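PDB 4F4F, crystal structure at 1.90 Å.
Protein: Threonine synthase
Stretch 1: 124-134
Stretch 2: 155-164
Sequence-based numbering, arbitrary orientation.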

# COMPACT_ATOMS: atom_id res chain seq x y z
N LEU A 124 -8.23 -6.88 2.75
CA LEU A 124 -7.37 -7.56 3.74
C LEU A 124 -8.11 -7.78 5.07
O LEU A 124 -8.06 -8.86 5.64
N ALA A 125 -8.76 -6.74 5.58
CA ALA A 125 -9.41 -6.87 6.90
C ALA A 125 -10.55 -7.94 6.85
O ALA A 125 -10.70 -8.72 7.81
N ARG A 126 -11.25 -8.01 5.72
CA ARG A 126 -12.33 -8.99 5.54
C ARG A 126 -11.82 -10.39 5.28
O ARG A 126 -12.37 -11.35 5.80
N MET A 127 -10.75 -10.52 4.51
CA MET A 127 -10.13 -11.82 4.28
C MET A 127 -9.62 -12.37 5.60
O MET A 127 -9.82 -13.54 5.92
N MET A 128 -8.96 -11.51 6.38
CA MET A 128 -8.42 -11.91 7.67
C MET A 128 -9.55 -12.32 8.61
O MET A 128 -9.43 -13.31 9.31
N ASP A 129 -10.66 -11.58 8.61
CA ASP A 129 -11.81 -11.90 9.49
C ASP A 129 -12.34 -13.32 9.17
O ASP A 129 -12.68 -14.09 10.07
N TYR A 130 -12.35 -13.65 7.89
CA TYR A 130 -12.84 -14.92 7.41
C TYR A 130 -11.88 -16.04 7.81
O TYR A 130 -12.31 -17.08 8.33
N VAL A 131 -10.58 -15.84 7.58
CA VAL A 131 -9.59 -16.86 7.95
C VAL A 131 -9.58 -17.15 9.46
O VAL A 131 -9.52 -18.32 9.88
N LEU A 132 -9.61 -16.09 10.27
CA LEU A 132 -9.68 -16.22 11.73
C LEU A 132 -10.94 -17.00 12.15
O LEU A 132 -10.83 -17.94 12.93
N ALA A 133 -12.11 -16.62 11.65
CA ALA A 133 -13.35 -17.35 11.96
C ALA A 133 -13.22 -18.82 11.64
O ALA A 133 -13.65 -19.67 12.43
N GLN A 134 -12.67 -19.13 10.47
CA GLN A 134 -12.57 -20.52 10.03
C GLN A 134 -11.70 -21.35 10.97
O GLN A 134 -11.89 -22.56 11.06
N GLU A 155 -10.49 2.26 9.49
CA GLU A 155 -11.66 2.16 8.64
C GLU A 155 -11.88 0.78 8.00
O GLU A 155 -13.00 0.46 7.62
N ALA A 156 -10.81 -0.00 7.87
CA ALA A 156 -10.89 -1.36 7.33
C ALA A 156 -11.28 -2.38 8.40
O ALA A 156 -12.13 -3.23 8.17
N PHE A 157 -10.70 -2.24 9.60
CA PHE A 157 -10.89 -3.24 10.67
C PHE A 157 -12.03 -2.91 11.62
O PHE A 157 -12.53 -3.79 12.30
N GLY A 158 -12.44 -1.64 11.62
CA GLY A 158 -13.62 -1.19 12.35
C GLY A 158 -14.82 -2.07 12.00
O GLY A 158 -15.23 -2.22 10.83
N GLY A 159 -15.37 -2.71 13.01
CA GLY A 159 -16.59 -3.46 12.78
C GLY A 159 -16.38 -4.84 12.26
O GLY A 159 -17.36 -5.52 12.00
N ARG A 160 -15.13 -5.31 12.13
CA ARG A 160 -14.91 -6.70 11.82
C ARG A 160 -15.28 -7.52 13.09
O ARG A 160 -15.28 -6.99 14.22
N ASP A 161 -15.62 -8.79 12.89
CA ASP A 161 -16.09 -9.62 13.98
C ASP A 161 -14.94 -10.18 14.85
O ASP A 161 -15.09 -10.29 16.06
N ASN A 162 -13.81 -10.53 14.24
CA ASN A 162 -12.79 -11.35 14.90
C ASN A 162 -11.49 -10.62 15.29
O ASN A 162 -10.53 -11.26 15.71
N THR A 163 -11.52 -9.29 15.17
CA THR A 163 -10.36 -8.44 15.45
C THR A 163 -10.75 -7.24 16.31
O THR A 163 -11.92 -6.84 16.36
N ASP A 164 -9.76 -6.77 17.08
CA ASP A 164 -9.80 -5.48 17.79
C ASP A 164 -8.51 -4.79 17.32
O ASP A 164 -7.44 -5.44 17.19

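What holds the loop of the second stretch against the helix? The carboxylate of D129 does most of the polar work. Its CA-to-CB bond points sideways, but with chi1 at -144°, between wells, the end reaches the loop and receives two backbone amides: N162 N donates to D129 OD1 at 2.7 Å, and D161 N donates to D129 OD2 at 3.0 Å. Two successive loop amides are thereby satisfied by one side chain.

Which waters complete this network? Water 1 donates to A125 O and to D129 OD1, each at 3.0 Å, and accepts from T163 OG1 at 2.9 Å, so the threonine hydroxyl (chi1 p) is tied to the helix indirectly. Water 3 donates to D129 OD2 at 2.8 Å and accepts a weak bond from R160 NE at 3.1 Å; it bridges opposite charges whose atoms, D129 OD2 and R160 NE, lie 4.3 Å apart, beyond a salt bridge.

How are two arginines accommodated side by side? R160, pointing toward the helix, folds back through chi1 m, chi2 m and chi3 p, so that R160 NH2 donates to A156 O at 2.8 Å within its own stretch. R126 extends as m, t, t, and R126 NH2 donates to water 2 at 2.8 Å, which in turn donates to E155 O at 3.2 Å. The guanidiniums meet face over face, with R126 NH2 3.5 Å from R160 NH2, each of these nitrogens having its own acceptor.

Where is the apolar packing? A125 points toward the second stretch, its CB 3.5 Å from the F157 ring centroid and over the face. M128 (t, t, m) brings SD to the ring edge, 4.0 Å from F157 CE1. Further along, L132 (m, t) places CD1 3.6 Å from T163 CG2.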

# COMPACT_ATOMS: atom_id res chain seq x y z
CB LEU A 124 -6.08 -6.77 4.02
CG LEU A 124 -5.19 -7.28 5.18
CD1 LEU A 124 -4.81 -8.73 4.82
CD2 LEU A 124 -3.92 -6.48 5.39
CB ALA A 125 -9.90 -5.53 7.43
CB ARG A 126 -13.30 -8.54 4.42
CG ARG A 126 -14.07 -7.29 4.81
CD ARG A 126 -14.96 -6.70 3.73
NE ARG A 126 -15.85 -5.66 4.25
CZ ARG A 126 -15.49 -4.38 4.43
NH1 ARG A 126 -14.24 -3.97 4.16
NH2 ARG A 126 -16.34 -3.50 4.89
CB MET A 127 -8.98 -11.73 3.26
CG MET A 127 -9.46 -11.37 1.87
SD MET A 127 -8.22 -11.61 0.61
CE MET A 127 -6.92 -10.45 1.08
CB MET A 128 -7.58 -10.81 8.29
CG MET A 128 -6.92 -11.24 9.60
SD MET A 128 -5.85 -9.96 10.34
CE MET A 128 -4.78 -9.53 8.98
CB ASP A 129 -12.90 -10.86 9.27
CG ASP A 129 -13.66 -10.52 10.52
OD1 ASP A 129 -13.06 -10.38 11.60
OD2 ASP A 129 -14.86 -10.27 10.39
CB TYR A 130 -13.07 -14.91 5.88
CG TYR A 130 -13.51 -16.25 5.39
CD1 TYR A 130 -12.56 -17.19 5.00
CD2 TYR A 130 -14.85 -16.62 5.39
CE1 TYR A 130 -12.95 -18.45 4.57
CE2 TYR A 130 -15.25 -17.89 4.98
CZ TYR A 130 -14.28 -18.79 4.57
OH TYR A 130 -14.62 -20.08 4.17
CB VAL A 131 -8.18 -16.46 7.45
CG1 VAL A 131 -7.13 -17.35 8.09
CG2 VAL A 131 -8.15 -16.46 5.92
CB LEU A 132 -9.67 -14.83 12.40
CG LEU A 132 -8.36 -14.01 12.30
CD1 LEU A 132 -8.59 -12.57 12.78
CD2 LEU A 132 -7.23 -14.66 13.11
CB ALA A 133 -14.55 -16.78 11.19
CB GLN A 134 -12.08 -20.67 8.57
CG GLN A 134 -13.12 -20.29 7.52
CD GLN A 134 -14.41 -21.14 7.53
OE1 GLN A 134 -15.55 -20.61 7.70
NE2 GLN A 134 -14.25 -22.44 7.33
CB GLU A 155 -11.67 3.25 7.55
CG GLU A 155 -12.19 4.57 8.06
CD GLU A 155 -13.68 4.54 8.42
OE1 GLU A 155 -14.50 3.96 7.70
OE2 GLU A 155 -14.04 5.11 9.44
CB ALA A 156 -9.56 -1.75 6.68
CB PHE A 157 -9.60 -3.46 11.46
CG PHE A 157 -8.60 -4.32 10.74
CD1 PHE A 157 -8.69 -5.69 10.80
CD2 PHE A 157 -7.56 -3.74 10.03
CE1 PHE A 157 -7.76 -6.50 10.16
CE2 PHE A 157 -6.62 -4.54 9.40
CZ PHE A 157 -6.72 -5.92 9.47
CB ARG A 160 -13.47 -6.98 11.34
CG ARG A 160 -12.99 -6.17 10.13
CD ARG A 160 -13.55 -6.61 8.79
NE ARG A 160 -14.99 -6.37 8.65
CZ ARG A 160 -15.54 -5.21 8.30
NH1 ARG A 160 -16.86 -5.13 8.20
NH2 ARG A 160 -14.80 -4.12 8.01
CB ASP A 161 -16.95 -10.77 13.44
CG ASP A 161 -18.17 -10.28 12.62
OD1 ASP A 161 -18.70 -9.17 12.87
OD2 ASP A 161 -18.62 -11.03 11.72
CB ASN A 162 -12.49 -12.58 14.03
CG ASN A 162 -13.73 -13.43 13.82
OD1 ASN A 162 -14.11 -13.76 12.69
ND2 ASN A 162 -14.40 -13.73 14.88
CB THR A 163 -9.68 -7.93 14.15
OG1 THR A 163 -10.63 -7.22 13.35
CG2 THR A 163 -9.08 -9.09 13.37
CB ASP A 164 -9.80 -5.68 19.31
CG ASP A 164 -11.05 -6.41 19.79
OD1 ASP A 164 -12.13 -5.81 19.76
OD2 ASP A 164 -10.97 -7.60 20.17
O HOH W 1 -10.71 -8.69 10.82
O HOH W 2 -15.33 -1.18 6.12
O HOH W 3 -15.85 -9.25 7.92